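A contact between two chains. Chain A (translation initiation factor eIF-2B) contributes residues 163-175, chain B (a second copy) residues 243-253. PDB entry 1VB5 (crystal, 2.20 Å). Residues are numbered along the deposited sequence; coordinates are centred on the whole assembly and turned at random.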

# COMPACT_ATOMS: atom_id res chain seq x y z
N PHE A 163 -13.77 4.79 -14.47
CA PHE A 163 -12.91 4.36 -13.38
C PHE A 163 -11.64 5.18 -13.27
O PHE A 163 -11.24 5.89 -14.20
N GLU A 164 -11.00 5.06 -12.12
CA GLU A 164 -9.75 5.75 -11.82
C GLU A 164 -8.86 4.73 -11.11
O GLU A 164 -9.31 4.05 -10.19
N VAL A 165 -7.61 4.61 -11.56
CA VAL A 165 -6.68 3.67 -10.95
C VAL A 165 -5.70 4.42 -10.03
O VAL A 165 -5.29 5.53 -10.34
N ILE A 166 -5.35 3.79 -8.91
CA ILE A 166 -4.42 4.38 -7.95
C ILE A 166 -3.42 3.33 -7.49
O ILE A 166 -3.59 2.14 -7.77
N THR A 167 -2.38 3.75 -6.78
CA THR A 167 -1.40 2.80 -6.25
C THR A 167 -1.97 2.33 -4.92
O THR A 167 -2.79 3.02 -4.31
N ASP A 168 -1.53 1.16 -4.47
CA ASP A 168 -2.03 0.61 -3.22
C ASP A 168 -1.85 1.57 -2.04
O ASP A 168 -2.75 1.73 -1.20
N ALA A 169 -0.70 2.23 -1.98
CA ALA A 169 -0.37 3.16 -0.91
C ALA A 169 -1.32 4.36 -0.82
O ALA A 169 -1.38 5.02 0.20
N GLN A 170 -2.05 4.62 -1.90
CA GLN A 170 -2.97 5.76 -1.94
C GLN A 170 -4.42 5.46 -1.50
O GLN A 170 -5.29 6.31 -1.66
N MET A 171 -4.67 4.28 -0.94
CA MET A 171 -6.03 3.92 -0.53
C MET A 171 -6.61 4.82 0.56
O MET A 171 -7.81 5.10 0.55
N GLY A 172 -5.77 5.27 1.48
CA GLY A 172 -6.25 6.14 2.54
C GLY A 172 -6.71 7.47 1.97
O GLY A 172 -7.75 8.00 2.37
N LEU A 173 -5.93 8.02 1.05
CA LEU A 173 -6.26 9.28 0.41
C LEU A 173 -7.55 9.18 -0.38
O LEU A 173 -8.29 10.16 -0.51
N PHE A 174 -7.84 8.00 -0.92
CA PHE A 174 -9.06 7.86 -1.70
C PHE A 174 -10.31 7.24 -1.07
O PHE A 174 -11.39 7.45 -1.64
N CYS A 175 -10.23 6.51 0.05
CA CYS A 175 -11.47 5.94 0.63
C CYS A 175 -12.40 7.15 0.78
O CYS A 175 -13.60 7.06 0.51
N ASN B 243 -1.07 -0.07 -20.27
CA ASN B 243 -1.62 0.96 -21.14
C ASN B 243 -2.58 1.78 -20.29
O ASN B 243 -3.42 2.52 -20.81
N VAL B 244 -2.43 1.67 -18.98
CA VAL B 244 -3.31 2.33 -18.03
C VAL B 244 -2.74 3.55 -17.30
O VAL B 244 -1.63 3.51 -16.76
N ARG B 245 -3.50 4.63 -17.30
CA ARG B 245 -3.10 5.85 -16.62
C ARG B 245 -3.41 5.64 -15.14
O ARG B 245 -4.49 5.18 -14.78
N ILE B 246 -2.45 5.98 -14.29
CA ILE B 246 -2.63 5.79 -12.86
C ILE B 246 -2.52 7.09 -12.08
O ILE B 246 -1.54 7.83 -12.21
N ARG B 247 -3.53 7.39 -11.28
CA ARG B 247 -3.51 8.59 -10.45
C ARG B 247 -2.30 8.39 -9.53
O ARG B 247 -2.08 7.30 -9.00
N ASN B 248 -1.51 9.45 -9.33
CA ASN B 248 -0.32 9.33 -8.51
C ASN B 248 -0.07 10.51 -7.58
O ASN B 248 0.81 11.33 -7.83
N VAL B 249 -0.86 10.59 -6.51
CA VAL B 249 -0.71 11.65 -5.52
C VAL B 249 0.42 11.14 -4.64
O VAL B 249 0.27 10.13 -3.94
N LEU B 250 1.56 11.83 -4.68
CA LEU B 250 2.75 11.41 -3.95
C LEU B 250 2.77 11.58 -2.44
O LEU B 250 3.51 10.88 -1.75
N PHE B 251 1.98 12.51 -1.91
CA PHE B 251 2.00 12.71 -0.47
C PHE B 251 0.65 12.63 0.22
O PHE B 251 -0.39 12.87 -0.39
N ASP B 252 0.70 12.27 1.49
CA ASP B 252 -0.50 12.12 2.29
C ASP B 252 -0.38 12.87 3.60
O ASP B 252 0.64 13.50 3.88
N VAL B 253 -1.44 12.77 4.40
CA VAL B 253 -1.51 13.44 5.69
C VAL B 253 -1.87 12.48 6.82
O VAL B 253 -2.86 11.75 6.74

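How does the strand at the start of the chain A stretch engage its partner? Phe163(A), in the p rotamer, stays just out of contact. Glu164(A) sets out sideways, but its extended side chain (chi1 and chi2 both t) brings the carboxylate to Arg247(B). There OE1 of Glu164(A) accepts a hydrogen bond from NH1 of Arg247(B) at 2.7 Å, part of a salt bridge that meets the guanidinium at its edge, near its plane. Arg247(B) points toward chain A with chi1 t and chi2 p, and its NE and NH2 find partners elsewhere in the structure.

What does Val165(A) do at the centre of this strand? Its t rotamer points toward chain B and spreads two methyls over apolar neighbours: CG2 of Val165(A) lies 3.6 Å from CG1 of Val244(B), and CG1 of Val165(A) lies 4.0 Å from CG1 of Ile246(B). The backbone is tied as well. The N of Arg247(B) donates to the O of Val165(A) at 2.7 Å, while a water takes a hydrogen bond from N of Val165(A) at 2.8 Å and gives one to O of Arg245(B) at 2.7 Å, spanning a gap the two backbones leave open.

What happens where the strand ends and the chain turns toward the helix? Ile166(A), the last strand residue, chi1 p, points away, yet its CG2 is still 4.0 Å from CB of Arg247(B). Thr167(A), also p, sits sideways, with its CG2 4.3 Å from CG2 of Ile246(B). Asp168(A) and Ala169(A) are out of reach. Gln170(A), at the N-cap position with chi1 m and chi2 t, points toward chain B and brings its amide up to the backbone around Arg247(B) and Val249(B); the orientation of that amide is uncertain, so its hydrogen bonding remains open.

Which residues of the helix complete the contact? Met171(A) is out of reach and Gly172(A) has no side chain, so Leu173(A) and Phe174(A), both pointing toward chain B with chi1 m, supply the helical side of the packing. CD1 of Leu173(A) rests 3.9 Å from CG1 of Val249(B), itself a t rotamer pointing inward, and CD2 of Leu173(A) is 4.0 Å from CB of Asp252(B), whose carboxylate leads away. The Phe174(A) ring reaches the same valine, CZ lying 4.2 Å from CG2 of Val249(B). That CZ also approaches CG of Arg247(B) at 3.5 Å and lies over one face of the guanidinium, so the arginine combines an apolar contact with its salt bridge. Cys175(A) is too distant to take part.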

# COMPACT_ATOMS: atom_id res chain seq x y z
CB PHE A 163 -12.54 2.88 -13.57
CG PHE A 163 -11.64 2.63 -14.74
CD1 PHE A 163 -10.26 2.76 -14.61
CD2 PHE A 163 -12.17 2.27 -15.98
CE1 PHE A 163 -9.41 2.56 -15.70
CE2 PHE A 163 -11.33 2.06 -17.08
CZ PHE A 163 -9.95 2.20 -16.94
CB GLU A 164 -10.05 6.94 -10.90
CG GLU A 164 -8.86 7.80 -10.55
CD GLU A 164 -9.23 8.93 -9.62
OE1 GLU A 164 -8.39 9.84 -9.41
OE2 GLU A 164 -10.36 8.91 -9.07
CB VAL A 165 -5.86 2.91 -12.03
CG1 VAL A 165 -5.02 1.83 -11.38
CG2 VAL A 165 -6.80 2.31 -13.07
CB ILE A 166 -5.16 4.92 -6.70
CG1 ILE A 166 -5.83 3.76 -5.95
CG2 ILE A 166 -6.20 5.97 -7.10
CD1 ILE A 166 -6.42 4.15 -4.61
CB THR A 167 -0.03 3.45 -5.99
OG1 THR A 167 -0.18 4.53 -5.06
CG2 THR A 167 0.59 3.97 -7.30
CB ASP A 168 -1.33 -0.72 -2.92
CG ASP A 168 -1.48 -1.73 -4.06
OD1 ASP A 168 -2.42 -1.59 -4.88
OD2 ASP A 168 -0.67 -2.69 -4.14
CB ALA A 169 1.08 3.65 -1.06
CB GLN A 170 -3.02 6.34 -3.35
CG GLN A 170 -1.82 7.18 -3.75
CD GLN A 170 -1.87 7.55 -5.23
OE1 GLN A 170 -1.41 6.80 -6.08
NE2 GLN A 170 -2.47 8.69 -5.53
CB MET A 171 -6.09 2.46 -0.07
CG MET A 171 -5.83 1.49 -1.20
SD MET A 171 -6.08 -0.23 -0.71
CE MET A 171 -4.57 -0.56 0.23
CB LEU A 173 -5.14 9.71 -0.54
CG LEU A 173 -3.83 10.20 0.06
CD1 LEU A 173 -2.73 10.16 -1.00
CD2 LEU A 173 -4.02 11.62 0.59
CB PHE A 174 -8.76 7.16 -3.03
CG PHE A 174 -7.99 8.01 -4.01
CD1 PHE A 174 -6.62 8.17 -3.89
CD2 PHE A 174 -8.66 8.70 -5.01
CE1 PHE A 174 -5.91 8.99 -4.77
CE2 PHE A 174 -7.97 9.53 -5.90
CZ PHE A 174 -6.59 9.68 -5.77
CB CYS A 175 -11.28 5.28 2.04
SG CYS A 175 -11.06 3.44 2.23
CB ASN B 243 -2.36 0.32 -22.32
CG ASN B 243 -3.54 -0.56 -21.88
OD1 ASN B 243 -4.57 -0.05 -21.43
ND2 ASN B 243 -3.39 -1.87 -22.02
CB VAL B 244 -3.78 1.32 -16.96
CG1 VAL B 244 -4.88 1.92 -16.11
CG2 VAL B 244 -4.25 0.04 -17.64
CB ARG B 245 -3.85 7.06 -17.17
CG ARG B 245 -3.35 7.51 -18.53
CD ARG B 245 -4.01 8.79 -19.01
NE ARG B 245 -3.18 9.48 -20.00
CZ ARG B 245 -2.79 8.95 -21.15
NH1 ARG B 245 -3.14 7.72 -21.48
NH2 ARG B 245 -2.03 9.66 -21.98
CB ILE B 246 -1.60 4.76 -12.34
CG1 ILE B 246 -1.77 3.45 -13.12
CG2 ILE B 246 -1.77 4.54 -10.84
CD1 ILE B 246 -0.64 2.45 -12.92
CB ARG B 247 -4.81 8.67 -9.63
CG ARG B 247 -4.98 9.96 -8.85
CD ARG B 247 -5.16 11.17 -9.77
NE ARG B 247 -5.22 12.41 -9.00
CZ ARG B 247 -6.30 12.84 -8.36
NH1 ARG B 247 -7.43 12.14 -8.39
NH2 ARG B 247 -6.26 13.97 -7.66
CB ASN B 248 0.90 9.09 -9.42
CG ASN B 248 2.21 8.97 -8.67
OD1 ASN B 248 2.29 8.35 -7.60
ND2 ASN B 248 3.26 9.55 -9.23
CB VAL B 249 -2.00 11.83 -4.67
CG1 VAL B 249 -1.81 12.94 -3.64
CG2 VAL B 249 -3.17 12.17 -5.59
CB LEU B 250 3.97 12.09 -4.55
CG LEU B 250 4.30 11.70 -6.00
CD1 LEU B 250 5.14 12.78 -6.63
CD2 LEU B 250 5.02 10.35 -6.02
CB PHE B 251 2.67 14.05 -0.14
CG PHE B 251 4.00 14.24 -0.81
CD1 PHE B 251 4.08 14.82 -2.07
CD2 PHE B 251 5.17 13.80 -0.20
CE1 PHE B 251 5.31 14.97 -2.71
CE2 PHE B 251 6.40 13.94 -0.83
CZ PHE B 251 6.47 14.52 -2.09
CB ASP B 252 -0.74 10.65 2.60
CG ASP B 252 0.18 10.10 3.70
OD1 ASP B 252 1.42 10.13 3.56
OD2 ASP B 252 -0.34 9.63 4.73
CB VAL B 253 -2.55 14.57 5.65
CG1 VAL B 253 -2.54 15.33 6.97
CG2 VAL B 253 -2.25 15.50 4.49
O HOH W 1 -6.63 6.34 -13.60